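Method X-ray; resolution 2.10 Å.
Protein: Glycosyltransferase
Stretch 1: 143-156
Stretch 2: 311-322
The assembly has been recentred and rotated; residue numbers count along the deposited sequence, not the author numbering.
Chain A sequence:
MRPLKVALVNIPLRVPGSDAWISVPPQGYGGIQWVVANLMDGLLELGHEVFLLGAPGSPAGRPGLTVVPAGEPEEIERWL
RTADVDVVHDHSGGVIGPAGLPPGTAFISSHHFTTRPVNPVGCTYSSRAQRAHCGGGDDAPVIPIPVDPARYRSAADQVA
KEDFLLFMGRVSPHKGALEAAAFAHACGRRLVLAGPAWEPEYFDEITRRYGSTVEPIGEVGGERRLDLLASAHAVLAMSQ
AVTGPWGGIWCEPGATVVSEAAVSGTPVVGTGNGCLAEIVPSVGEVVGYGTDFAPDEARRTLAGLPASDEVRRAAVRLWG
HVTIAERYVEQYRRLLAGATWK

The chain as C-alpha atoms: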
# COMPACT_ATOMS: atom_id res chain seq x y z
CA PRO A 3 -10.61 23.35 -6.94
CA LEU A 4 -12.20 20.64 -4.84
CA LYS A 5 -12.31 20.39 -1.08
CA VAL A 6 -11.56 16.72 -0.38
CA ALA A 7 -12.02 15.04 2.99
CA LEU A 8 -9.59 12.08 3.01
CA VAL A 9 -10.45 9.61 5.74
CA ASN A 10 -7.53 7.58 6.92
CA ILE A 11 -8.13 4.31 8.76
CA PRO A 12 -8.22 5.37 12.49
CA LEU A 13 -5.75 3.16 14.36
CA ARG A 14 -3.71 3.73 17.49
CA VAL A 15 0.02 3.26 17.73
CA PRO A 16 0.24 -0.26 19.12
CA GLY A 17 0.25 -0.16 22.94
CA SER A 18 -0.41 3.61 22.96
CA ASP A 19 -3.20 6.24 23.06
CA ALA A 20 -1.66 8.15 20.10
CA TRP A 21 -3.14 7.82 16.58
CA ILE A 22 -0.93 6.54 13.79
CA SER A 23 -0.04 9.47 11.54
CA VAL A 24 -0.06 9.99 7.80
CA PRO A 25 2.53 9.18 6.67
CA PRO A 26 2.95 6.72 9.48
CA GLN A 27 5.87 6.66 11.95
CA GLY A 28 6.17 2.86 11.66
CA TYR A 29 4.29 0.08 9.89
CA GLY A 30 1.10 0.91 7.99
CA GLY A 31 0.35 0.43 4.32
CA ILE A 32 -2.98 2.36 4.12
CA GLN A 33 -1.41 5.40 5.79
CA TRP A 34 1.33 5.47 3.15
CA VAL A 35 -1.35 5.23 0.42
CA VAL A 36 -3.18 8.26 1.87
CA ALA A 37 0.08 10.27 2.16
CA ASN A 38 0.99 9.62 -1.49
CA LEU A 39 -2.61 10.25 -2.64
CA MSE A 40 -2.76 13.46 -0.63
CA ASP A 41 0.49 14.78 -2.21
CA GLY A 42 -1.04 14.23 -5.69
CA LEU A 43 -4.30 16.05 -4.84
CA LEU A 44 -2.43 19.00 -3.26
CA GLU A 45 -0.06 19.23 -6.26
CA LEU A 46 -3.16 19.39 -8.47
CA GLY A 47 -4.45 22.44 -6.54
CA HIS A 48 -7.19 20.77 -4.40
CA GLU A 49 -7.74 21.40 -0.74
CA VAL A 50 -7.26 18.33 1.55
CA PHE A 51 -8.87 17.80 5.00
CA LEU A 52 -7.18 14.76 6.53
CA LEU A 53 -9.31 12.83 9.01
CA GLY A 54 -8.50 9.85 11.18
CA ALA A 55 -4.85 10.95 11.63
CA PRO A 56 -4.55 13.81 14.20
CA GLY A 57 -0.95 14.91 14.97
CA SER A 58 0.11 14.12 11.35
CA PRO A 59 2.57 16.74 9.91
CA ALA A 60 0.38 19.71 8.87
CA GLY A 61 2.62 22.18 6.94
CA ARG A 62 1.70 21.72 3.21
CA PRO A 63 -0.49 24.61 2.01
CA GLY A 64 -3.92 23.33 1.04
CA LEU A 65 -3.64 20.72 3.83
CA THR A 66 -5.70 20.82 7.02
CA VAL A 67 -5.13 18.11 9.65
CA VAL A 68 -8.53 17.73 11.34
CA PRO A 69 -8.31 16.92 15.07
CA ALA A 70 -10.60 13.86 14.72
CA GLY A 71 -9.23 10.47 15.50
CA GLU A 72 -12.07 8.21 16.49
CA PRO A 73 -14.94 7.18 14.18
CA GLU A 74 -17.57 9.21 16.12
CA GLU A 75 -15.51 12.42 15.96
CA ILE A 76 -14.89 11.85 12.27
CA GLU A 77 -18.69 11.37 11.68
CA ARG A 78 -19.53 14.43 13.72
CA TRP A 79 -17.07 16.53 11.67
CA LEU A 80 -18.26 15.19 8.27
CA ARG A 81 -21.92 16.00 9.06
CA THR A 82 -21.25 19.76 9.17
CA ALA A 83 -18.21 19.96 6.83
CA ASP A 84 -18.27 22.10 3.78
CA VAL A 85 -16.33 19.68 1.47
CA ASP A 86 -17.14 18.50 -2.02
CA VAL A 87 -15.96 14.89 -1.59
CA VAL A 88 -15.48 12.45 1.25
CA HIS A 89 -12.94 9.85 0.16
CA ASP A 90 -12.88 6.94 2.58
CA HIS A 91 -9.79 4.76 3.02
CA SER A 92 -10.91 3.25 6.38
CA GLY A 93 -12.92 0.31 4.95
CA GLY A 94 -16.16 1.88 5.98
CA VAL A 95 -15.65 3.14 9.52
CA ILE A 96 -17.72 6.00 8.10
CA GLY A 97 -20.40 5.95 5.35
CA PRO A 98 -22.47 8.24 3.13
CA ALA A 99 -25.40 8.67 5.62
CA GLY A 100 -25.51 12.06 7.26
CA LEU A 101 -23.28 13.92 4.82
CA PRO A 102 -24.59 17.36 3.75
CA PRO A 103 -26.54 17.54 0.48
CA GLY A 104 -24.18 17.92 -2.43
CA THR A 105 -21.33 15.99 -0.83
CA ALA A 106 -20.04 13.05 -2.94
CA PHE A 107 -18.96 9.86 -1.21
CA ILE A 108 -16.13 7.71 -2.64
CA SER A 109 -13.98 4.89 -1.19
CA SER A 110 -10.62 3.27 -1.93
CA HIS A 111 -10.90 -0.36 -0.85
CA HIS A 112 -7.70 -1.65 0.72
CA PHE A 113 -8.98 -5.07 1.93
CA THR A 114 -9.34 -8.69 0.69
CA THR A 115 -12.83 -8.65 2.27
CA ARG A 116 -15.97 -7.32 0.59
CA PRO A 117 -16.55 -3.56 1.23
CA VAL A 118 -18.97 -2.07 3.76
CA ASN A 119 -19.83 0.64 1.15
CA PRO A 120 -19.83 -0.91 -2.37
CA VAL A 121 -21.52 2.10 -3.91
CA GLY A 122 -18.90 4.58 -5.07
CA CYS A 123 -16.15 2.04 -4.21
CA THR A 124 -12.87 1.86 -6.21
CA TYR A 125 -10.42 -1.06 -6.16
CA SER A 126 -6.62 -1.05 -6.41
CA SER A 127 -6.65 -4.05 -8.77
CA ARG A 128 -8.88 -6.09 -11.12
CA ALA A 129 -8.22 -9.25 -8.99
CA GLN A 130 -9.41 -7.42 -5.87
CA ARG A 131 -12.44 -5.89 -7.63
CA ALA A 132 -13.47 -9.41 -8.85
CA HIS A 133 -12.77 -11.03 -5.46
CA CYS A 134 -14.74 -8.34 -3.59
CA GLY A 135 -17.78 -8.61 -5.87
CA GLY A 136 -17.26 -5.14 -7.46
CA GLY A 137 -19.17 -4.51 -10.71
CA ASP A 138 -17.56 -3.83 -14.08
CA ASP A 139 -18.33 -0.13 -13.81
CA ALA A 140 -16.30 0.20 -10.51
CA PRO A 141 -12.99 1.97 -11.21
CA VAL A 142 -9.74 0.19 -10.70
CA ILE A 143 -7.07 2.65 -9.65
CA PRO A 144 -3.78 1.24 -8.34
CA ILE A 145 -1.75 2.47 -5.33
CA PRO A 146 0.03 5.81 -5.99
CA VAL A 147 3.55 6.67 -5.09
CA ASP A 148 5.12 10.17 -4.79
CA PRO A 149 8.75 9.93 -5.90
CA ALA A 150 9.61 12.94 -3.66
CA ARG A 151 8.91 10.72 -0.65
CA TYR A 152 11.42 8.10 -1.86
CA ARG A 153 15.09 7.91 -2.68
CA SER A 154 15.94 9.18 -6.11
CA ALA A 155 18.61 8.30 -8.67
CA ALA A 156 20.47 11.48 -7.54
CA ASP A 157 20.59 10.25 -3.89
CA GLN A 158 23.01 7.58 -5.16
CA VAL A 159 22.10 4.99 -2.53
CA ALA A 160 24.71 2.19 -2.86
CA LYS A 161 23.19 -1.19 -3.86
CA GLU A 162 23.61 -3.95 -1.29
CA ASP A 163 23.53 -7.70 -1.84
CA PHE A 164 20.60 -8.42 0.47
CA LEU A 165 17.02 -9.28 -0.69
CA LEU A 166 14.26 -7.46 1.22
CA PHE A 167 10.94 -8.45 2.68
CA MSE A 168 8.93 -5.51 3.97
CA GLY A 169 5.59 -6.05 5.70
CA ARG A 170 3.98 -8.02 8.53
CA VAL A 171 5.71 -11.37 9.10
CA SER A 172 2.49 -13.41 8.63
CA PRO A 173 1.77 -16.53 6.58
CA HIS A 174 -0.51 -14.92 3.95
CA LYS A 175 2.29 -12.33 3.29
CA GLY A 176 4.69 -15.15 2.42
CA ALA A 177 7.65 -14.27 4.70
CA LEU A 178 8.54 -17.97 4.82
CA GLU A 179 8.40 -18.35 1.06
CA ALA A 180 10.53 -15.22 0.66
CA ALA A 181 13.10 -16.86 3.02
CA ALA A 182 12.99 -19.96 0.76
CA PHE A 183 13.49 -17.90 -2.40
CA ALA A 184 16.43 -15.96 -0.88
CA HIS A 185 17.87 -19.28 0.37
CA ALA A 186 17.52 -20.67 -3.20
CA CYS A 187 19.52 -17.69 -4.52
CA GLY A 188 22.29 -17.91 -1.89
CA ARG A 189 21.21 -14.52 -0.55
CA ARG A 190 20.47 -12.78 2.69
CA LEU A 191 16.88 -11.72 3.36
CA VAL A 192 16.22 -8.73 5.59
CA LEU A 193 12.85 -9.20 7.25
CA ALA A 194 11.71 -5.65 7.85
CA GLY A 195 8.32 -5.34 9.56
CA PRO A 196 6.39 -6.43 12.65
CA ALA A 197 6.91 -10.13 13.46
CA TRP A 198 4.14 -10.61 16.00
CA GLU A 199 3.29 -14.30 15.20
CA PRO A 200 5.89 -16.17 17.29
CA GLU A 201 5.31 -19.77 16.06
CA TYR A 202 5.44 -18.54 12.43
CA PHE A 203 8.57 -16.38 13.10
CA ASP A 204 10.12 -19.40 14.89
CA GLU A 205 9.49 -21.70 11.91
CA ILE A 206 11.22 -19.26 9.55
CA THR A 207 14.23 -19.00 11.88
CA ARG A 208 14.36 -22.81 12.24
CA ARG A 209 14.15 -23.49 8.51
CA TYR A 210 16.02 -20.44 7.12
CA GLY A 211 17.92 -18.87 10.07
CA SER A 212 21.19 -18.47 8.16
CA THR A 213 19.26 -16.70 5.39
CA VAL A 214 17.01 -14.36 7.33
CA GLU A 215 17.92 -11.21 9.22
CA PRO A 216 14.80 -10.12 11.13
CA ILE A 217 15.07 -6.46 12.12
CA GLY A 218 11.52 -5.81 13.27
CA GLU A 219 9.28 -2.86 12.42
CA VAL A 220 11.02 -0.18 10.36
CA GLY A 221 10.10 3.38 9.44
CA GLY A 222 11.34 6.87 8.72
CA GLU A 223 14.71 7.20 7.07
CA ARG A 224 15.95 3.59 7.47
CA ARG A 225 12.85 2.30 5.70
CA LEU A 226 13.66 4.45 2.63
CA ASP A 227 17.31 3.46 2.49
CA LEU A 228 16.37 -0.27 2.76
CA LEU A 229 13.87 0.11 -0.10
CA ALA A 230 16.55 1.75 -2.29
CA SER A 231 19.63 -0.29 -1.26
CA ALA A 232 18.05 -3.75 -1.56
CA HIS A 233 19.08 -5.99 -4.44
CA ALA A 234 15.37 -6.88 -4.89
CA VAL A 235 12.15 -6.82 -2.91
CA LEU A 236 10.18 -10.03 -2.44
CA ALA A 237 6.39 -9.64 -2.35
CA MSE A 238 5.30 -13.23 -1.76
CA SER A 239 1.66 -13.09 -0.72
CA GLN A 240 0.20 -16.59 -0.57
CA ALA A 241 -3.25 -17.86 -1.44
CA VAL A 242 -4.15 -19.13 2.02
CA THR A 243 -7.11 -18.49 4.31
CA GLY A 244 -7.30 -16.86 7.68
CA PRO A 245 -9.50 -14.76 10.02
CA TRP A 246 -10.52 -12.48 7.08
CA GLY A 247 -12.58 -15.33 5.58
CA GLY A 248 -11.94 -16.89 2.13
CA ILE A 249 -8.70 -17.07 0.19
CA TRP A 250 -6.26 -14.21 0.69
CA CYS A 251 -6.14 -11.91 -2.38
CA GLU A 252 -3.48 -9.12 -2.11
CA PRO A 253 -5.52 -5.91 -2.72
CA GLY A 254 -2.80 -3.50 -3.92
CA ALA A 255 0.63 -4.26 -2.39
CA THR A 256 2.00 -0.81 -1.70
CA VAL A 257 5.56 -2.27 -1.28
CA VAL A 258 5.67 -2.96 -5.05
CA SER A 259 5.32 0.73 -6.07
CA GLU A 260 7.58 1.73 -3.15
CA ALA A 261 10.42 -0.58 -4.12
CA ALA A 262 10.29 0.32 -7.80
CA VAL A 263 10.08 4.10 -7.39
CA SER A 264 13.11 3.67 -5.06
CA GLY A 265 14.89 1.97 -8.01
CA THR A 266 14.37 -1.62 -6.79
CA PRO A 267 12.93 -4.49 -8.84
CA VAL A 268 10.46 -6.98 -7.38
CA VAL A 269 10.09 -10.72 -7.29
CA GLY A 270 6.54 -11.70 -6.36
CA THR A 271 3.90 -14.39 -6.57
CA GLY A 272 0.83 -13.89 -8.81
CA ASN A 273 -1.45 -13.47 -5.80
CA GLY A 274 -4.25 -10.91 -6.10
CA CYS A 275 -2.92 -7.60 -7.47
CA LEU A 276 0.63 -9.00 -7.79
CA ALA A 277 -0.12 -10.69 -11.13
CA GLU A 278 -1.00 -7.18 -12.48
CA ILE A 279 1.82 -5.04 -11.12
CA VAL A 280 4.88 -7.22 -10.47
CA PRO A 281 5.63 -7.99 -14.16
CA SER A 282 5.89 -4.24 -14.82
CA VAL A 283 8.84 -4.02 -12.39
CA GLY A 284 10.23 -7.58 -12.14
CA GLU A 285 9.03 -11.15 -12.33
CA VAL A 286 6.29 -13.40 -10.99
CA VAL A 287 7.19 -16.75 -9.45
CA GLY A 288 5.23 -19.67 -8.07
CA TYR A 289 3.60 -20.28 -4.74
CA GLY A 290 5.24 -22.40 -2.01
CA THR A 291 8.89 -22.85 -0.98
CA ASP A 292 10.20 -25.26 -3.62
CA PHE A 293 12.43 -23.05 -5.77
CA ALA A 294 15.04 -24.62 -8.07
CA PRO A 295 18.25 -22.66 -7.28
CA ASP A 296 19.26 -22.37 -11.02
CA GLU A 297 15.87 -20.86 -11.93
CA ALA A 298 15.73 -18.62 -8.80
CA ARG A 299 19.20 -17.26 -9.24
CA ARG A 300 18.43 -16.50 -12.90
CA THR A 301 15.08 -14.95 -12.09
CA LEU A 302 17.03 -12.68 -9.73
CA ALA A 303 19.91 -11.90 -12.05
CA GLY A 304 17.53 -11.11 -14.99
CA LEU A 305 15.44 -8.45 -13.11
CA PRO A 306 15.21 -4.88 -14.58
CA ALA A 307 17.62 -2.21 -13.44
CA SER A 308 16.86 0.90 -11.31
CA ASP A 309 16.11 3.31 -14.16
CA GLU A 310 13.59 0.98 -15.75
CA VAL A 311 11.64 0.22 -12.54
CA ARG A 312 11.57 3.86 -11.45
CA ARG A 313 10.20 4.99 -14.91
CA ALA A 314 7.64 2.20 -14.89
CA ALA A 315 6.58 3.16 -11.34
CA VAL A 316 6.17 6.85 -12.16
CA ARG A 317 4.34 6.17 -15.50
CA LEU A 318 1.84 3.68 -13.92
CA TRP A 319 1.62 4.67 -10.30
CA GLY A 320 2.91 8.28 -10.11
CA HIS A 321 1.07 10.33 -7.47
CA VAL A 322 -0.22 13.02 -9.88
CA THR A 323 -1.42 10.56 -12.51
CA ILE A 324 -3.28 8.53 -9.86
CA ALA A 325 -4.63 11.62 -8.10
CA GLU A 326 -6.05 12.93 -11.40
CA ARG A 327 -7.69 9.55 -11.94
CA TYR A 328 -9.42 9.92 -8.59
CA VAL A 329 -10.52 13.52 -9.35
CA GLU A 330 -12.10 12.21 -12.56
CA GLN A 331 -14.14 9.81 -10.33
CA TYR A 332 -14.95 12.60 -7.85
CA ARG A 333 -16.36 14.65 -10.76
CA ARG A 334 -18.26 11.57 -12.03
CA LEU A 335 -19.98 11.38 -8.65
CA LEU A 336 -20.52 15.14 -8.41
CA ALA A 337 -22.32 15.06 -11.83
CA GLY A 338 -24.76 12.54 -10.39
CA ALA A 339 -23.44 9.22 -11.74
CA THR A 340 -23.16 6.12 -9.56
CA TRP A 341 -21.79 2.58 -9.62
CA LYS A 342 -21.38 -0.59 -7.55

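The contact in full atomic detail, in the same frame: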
# COMPACT_ATOMS: atom_id res chain seq x y z
N ILE A 143 -8.07 1.61 -9.67
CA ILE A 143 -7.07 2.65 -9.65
C ILE A 143 -6.00 2.18 -8.69
O ILE A 143 -6.27 2.06 -7.51
CB ILE A 143 -7.65 4.08 -9.23
CG1 ILE A 143 -8.75 4.58 -10.17
CG2 ILE A 143 -6.53 5.09 -9.24
CD1 ILE A 143 -9.44 5.88 -9.66
N PRO A 144 -4.79 1.87 -9.20
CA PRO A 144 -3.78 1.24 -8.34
C PRO A 144 -3.19 2.20 -7.33
O PRO A 144 -3.49 3.43 -7.38
CB PRO A 144 -2.75 0.71 -9.37
CG PRO A 144 -2.84 1.69 -10.50
CD PRO A 144 -4.31 2.02 -10.60
N ILE A 145 -2.39 1.67 -6.39
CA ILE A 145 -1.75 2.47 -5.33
C ILE A 145 -0.75 3.46 -5.94
O ILE A 145 0.09 3.08 -6.78
CB ILE A 145 -1.10 1.59 -4.26
CG1 ILE A 145 -2.16 0.77 -3.48
CG2 ILE A 145 -0.23 2.40 -3.36
CD1 ILE A 145 -1.52 -0.35 -2.64
N PRO A 146 -0.86 4.75 -5.53
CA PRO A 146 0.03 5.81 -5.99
C PRO A 146 1.31 5.86 -5.17
O PRO A 146 1.35 5.40 -4.02
CB PRO A 146 -0.79 7.08 -5.71
CG PRO A 146 -1.59 6.77 -4.51
CD PRO A 146 -1.91 5.27 -4.63
N VAL A 147 2.33 6.44 -5.77
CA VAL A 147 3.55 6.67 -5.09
C VAL A 147 4.07 8.07 -5.51
O VAL A 147 4.05 8.42 -6.69
CB VAL A 147 4.51 5.46 -5.36
CG1 VAL A 147 5.11 5.40 -6.78
CG2 VAL A 147 5.44 5.30 -4.27
N ASP A 148 4.48 8.88 -4.53
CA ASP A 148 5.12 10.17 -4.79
C ASP A 148 6.64 10.00 -4.72
O ASP A 148 7.21 9.79 -3.61
CB ASP A 148 4.62 11.18 -3.74
CG ASP A 148 5.24 12.58 -3.89
OD1 ASP A 148 5.98 12.87 -4.86
OD2 ASP A 148 4.94 13.41 -3.00
N PRO A 149 7.31 10.11 -5.88
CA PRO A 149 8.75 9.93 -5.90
C PRO A 149 9.49 10.83 -4.92
O PRO A 149 10.53 10.39 -4.42
CB PRO A 149 9.15 10.24 -7.35
CG PRO A 149 7.85 10.20 -8.16
CD PRO A 149 6.72 10.37 -7.21
N ALA A 150 8.96 12.02 -4.62
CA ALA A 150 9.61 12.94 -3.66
C ALA A 150 9.72 12.32 -2.29
O ALA A 150 10.56 12.71 -1.51
CB ALA A 150 8.86 14.33 -3.57
N ARG A 151 8.87 11.36 -1.97
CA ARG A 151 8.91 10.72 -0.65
C ARG A 151 9.94 9.60 -0.60
O ARG A 151 10.17 9.03 0.48
CB ARG A 151 7.53 10.17 -0.26
CG ARG A 151 6.53 11.25 0.17
CD ARG A 151 5.42 10.73 1.11
NE ARG A 151 4.44 11.80 1.37
CZ ARG A 151 4.42 12.65 2.41
NH1 ARG A 151 5.33 12.61 3.37
NH2 ARG A 151 3.47 13.59 2.48
N TYR A 152 10.50 9.24 -1.76
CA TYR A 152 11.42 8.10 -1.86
C TYR A 152 12.79 8.55 -2.35
O TYR A 152 12.96 9.69 -2.85
CB TYR A 152 10.83 6.95 -2.72
CG TYR A 152 9.54 6.48 -2.07
CD1 TYR A 152 9.54 5.47 -1.08
CD2 TYR A 152 8.33 7.12 -2.36
CE1 TYR A 152 8.34 5.10 -0.44
CE2 TYR A 152 7.16 6.76 -1.72
CZ TYR A 152 7.17 5.77 -0.78
OH TYR A 152 5.96 5.47 -0.20
N ARG A 153 13.76 7.65 -2.20
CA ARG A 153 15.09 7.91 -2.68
C ARG A 153 15.09 7.94 -4.21
O ARG A 153 14.45 7.12 -4.89
CB ARG A 153 16.10 6.89 -2.16
CG ARG A 153 16.27 6.83 -0.67
CD ARG A 153 17.03 8.02 -0.07
NE ARG A 153 17.09 7.88 1.38
CZ ARG A 153 16.52 8.70 2.26
NH1 ARG A 153 15.87 9.80 1.86
NH2 ARG A 153 16.64 8.45 3.57
N SER A 154 15.86 8.88 -4.72
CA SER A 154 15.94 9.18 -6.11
C SER A 154 17.24 8.66 -6.68
O SER A 154 18.14 8.25 -5.94
CB SER A 154 15.86 10.70 -6.29
OG SER A 154 17.07 11.28 -5.85
N ALA A 155 17.35 8.68 -8.00
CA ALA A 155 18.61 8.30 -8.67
C ALA A 155 19.78 9.19 -8.19
O ALA A 155 20.89 8.70 -7.95
CB ALA A 155 18.45 8.36 -10.18
N ALA A 156 19.49 10.49 -8.01
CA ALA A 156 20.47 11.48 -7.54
C ALA A 156 20.98 11.26 -6.10
O ALA A 156 22.12 11.64 -5.78
CB ALA A 156 19.89 12.88 -7.72
N VAL A 311 12.72 0.38 -13.54
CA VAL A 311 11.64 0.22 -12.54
C VAL A 311 11.13 1.55 -12.01
O VAL A 311 9.94 1.70 -11.73
CB VAL A 311 12.00 -0.79 -11.40
CG1 VAL A 311 12.32 -2.15 -11.96
CG2 VAL A 311 13.14 -0.31 -10.54
N ARG A 312 12.01 2.54 -11.86
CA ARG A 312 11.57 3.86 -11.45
C ARG A 312 10.66 4.53 -12.50
O ARG A 312 9.67 5.18 -12.15
CB ARG A 312 12.75 4.76 -11.08
CG ARG A 312 12.36 6.17 -10.58
CD ARG A 312 13.26 6.60 -9.36
NE ARG A 312 14.61 6.11 -9.57
CZ ARG A 312 15.51 5.88 -8.63
NH1 ARG A 312 15.24 6.06 -7.36
NH2 ARG A 312 16.69 5.41 -9.00
N ARG A 313 10.81 4.66 -13.64
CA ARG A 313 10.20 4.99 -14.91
C ARG A 313 8.82 4.36 -15.00
O ARG A 313 7.90 5.01 -15.33
CB ARG A 313 11.04 4.53 -16.13
CG ARG A 313 10.43 4.95 -17.52
CD ARG A 313 11.17 4.62 -18.83
NE ARG A 313 10.34 5.10 -19.87
CZ ARG A 313 10.21 6.28 -20.43
NH1 ARG A 313 10.71 7.42 -20.04
NH2 ARG A 313 9.38 6.29 -21.41
N ALA A 314 8.89 2.94 -14.98
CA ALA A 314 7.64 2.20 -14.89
C ALA A 314 6.77 2.63 -13.71
O ALA A 314 5.55 2.79 -13.88
CB ALA A 314 7.87 0.66 -14.85
N ALA A 315 7.37 2.79 -12.52
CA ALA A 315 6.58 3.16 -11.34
C ALA A 315 5.95 4.54 -11.48
O ALA A 315 4.82 4.76 -11.08
CB ALA A 315 7.43 3.08 -10.04
N VAL A 316 6.71 5.50 -12.02
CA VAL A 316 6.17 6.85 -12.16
C VAL A 316 5.07 6.85 -13.24
O VAL A 316 3.96 7.35 -12.95
CB VAL A 316 7.27 7.92 -12.42
CG1 VAL A 316 6.64 9.33 -12.61
CG2 VAL A 316 8.27 7.97 -11.29
N ARG A 317 5.34 6.26 -14.42
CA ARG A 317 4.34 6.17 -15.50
C ARG A 317 3.00 5.54 -15.07
O ARG A 317 1.95 6.02 -15.46
CB ARG A 317 4.87 5.31 -16.67
CG ARG A 317 5.66 6.04 -17.74
CD ARG A 317 5.68 5.26 -19.05
NE ARG A 317 5.79 3.84 -18.82
CZ ARG A 317 4.83 2.94 -19.03
NH1 ARG A 317 3.66 3.28 -19.57
NH2 ARG A 317 5.09 1.68 -18.75
N LEU A 318 3.05 4.44 -14.31
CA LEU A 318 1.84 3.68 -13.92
C LEU A 318 1.23 4.12 -12.61
O LEU A 318 -0.02 4.10 -12.45
CB LEU A 318 2.15 2.18 -13.84
CG LEU A 318 2.65 1.48 -15.11
CD1 LEU A 318 3.18 0.06 -14.77
CD2 LEU A 318 1.54 1.40 -16.16
N TRP A 319 2.09 4.46 -11.64
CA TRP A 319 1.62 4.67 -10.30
C TRP A 319 1.95 6.07 -9.78
O TRP A 319 1.65 6.35 -8.64
CB TRP A 319 2.16 3.58 -9.33
CG TRP A 319 1.97 2.17 -9.92
CD1 TRP A 319 0.83 1.66 -10.49
CD2 TRP A 319 2.96 1.14 -9.99
NE1 TRP A 319 1.06 0.36 -10.92
CE2 TRP A 319 2.36 0.03 -10.64
CE3 TRP A 319 4.31 1.05 -9.58
CZ2 TRP A 319 3.06 -1.17 -10.90
CZ3 TRP A 319 5.01 -0.15 -9.83
CH2 TRP A 319 4.37 -1.24 -10.49
N GLY A 320 2.49 6.96 -10.63
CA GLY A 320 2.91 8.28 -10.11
C GLY A 320 1.78 8.99 -9.37
O GLY A 320 0.62 8.94 -9.79
N HIS A 321 2.11 9.67 -8.27
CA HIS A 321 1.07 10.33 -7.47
C HIS A 321 0.10 11.26 -8.20
O HIS A 321 -1.09 11.31 -7.85
CB HIS A 321 1.66 11.02 -6.22
CG HIS A 321 2.45 12.26 -6.52
ND1 HIS A 321 3.53 12.28 -7.38
CD2 HIS A 321 2.36 13.51 -6.01
CE1 HIS A 321 4.05 13.50 -7.41
NE2 HIS A 321 3.36 14.26 -6.59
N VAL A 322 0.60 12.00 -9.20
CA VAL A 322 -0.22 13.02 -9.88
C VAL A 322 -1.14 12.35 -10.89
O VAL A 322 -2.32 12.73 -11.01
CB VAL A 322 0.69 14.16 -10.56
CG1 VAL A 322 -0.10 15.02 -11.55
CG2 VAL A 322 1.35 15.06 -9.50

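Residues 143-148 run extended, followed by a short 3-10 segment at 149-151, and pass the point where one helix of the second stretch ends at Trp319 and the next begins at His321. Gly320 lies between the two helices, and there the backbones meet in a single beta bridge between Val147 and Gly320, with their CA atoms 5.3 Å apart. Val147 N donates to Trp319 O (3.0 Å), and His321 N donates to Val147 O (2.8 Å), the latter a weak bond because its N-H...O angle is only 126°. Gly320, the first residue to leave helical phi/psi and the N-cap of the next helix, is flanked by the Trp319 carbonyl and the His321 amide that pair with Val147. Trp319 O also receives a CA-H...O contact from Pro146 CA at 3.2 Å. A CB on Gly320 would point away from the first stretch and clash with Val316 O of the preceding helix, at 2.5 Å from the ideal CB position of Gly320.

The side chains extend the contact before and after Val147 in sequence. Pro144 CG approaches the edge of the Trp319 indole, 3.7 Å from CD1, while Val147 CG1 lies 4.3 Å from Trp319 CB; both are apolar contacts. Asp148 covers one face of the His321 imidazole, its CB 3.9 Å from the ring centroid in a CH-pi contact. Its carboxylate is held by its own turn, with Ala150 N donating to Asp148 OD1 (3.1 Å). Next to it, Pro149 CG packs against Val316 CG2 at 3.9 Å, adding an apolar contact near the surface.

Farther along, Arg312 reaches from its helix to the backbone of residues 153-155. Arg312 NH1 lies 2.8 Å from Arg153 O, which sits near the guanidinium plane, whereas Ser154 C and Ala155 N lie over one face of the group. Ala155 N is 3.4 Å from Arg312 CZ, so the planar cation lies against the Ser154-Ala155 peptide.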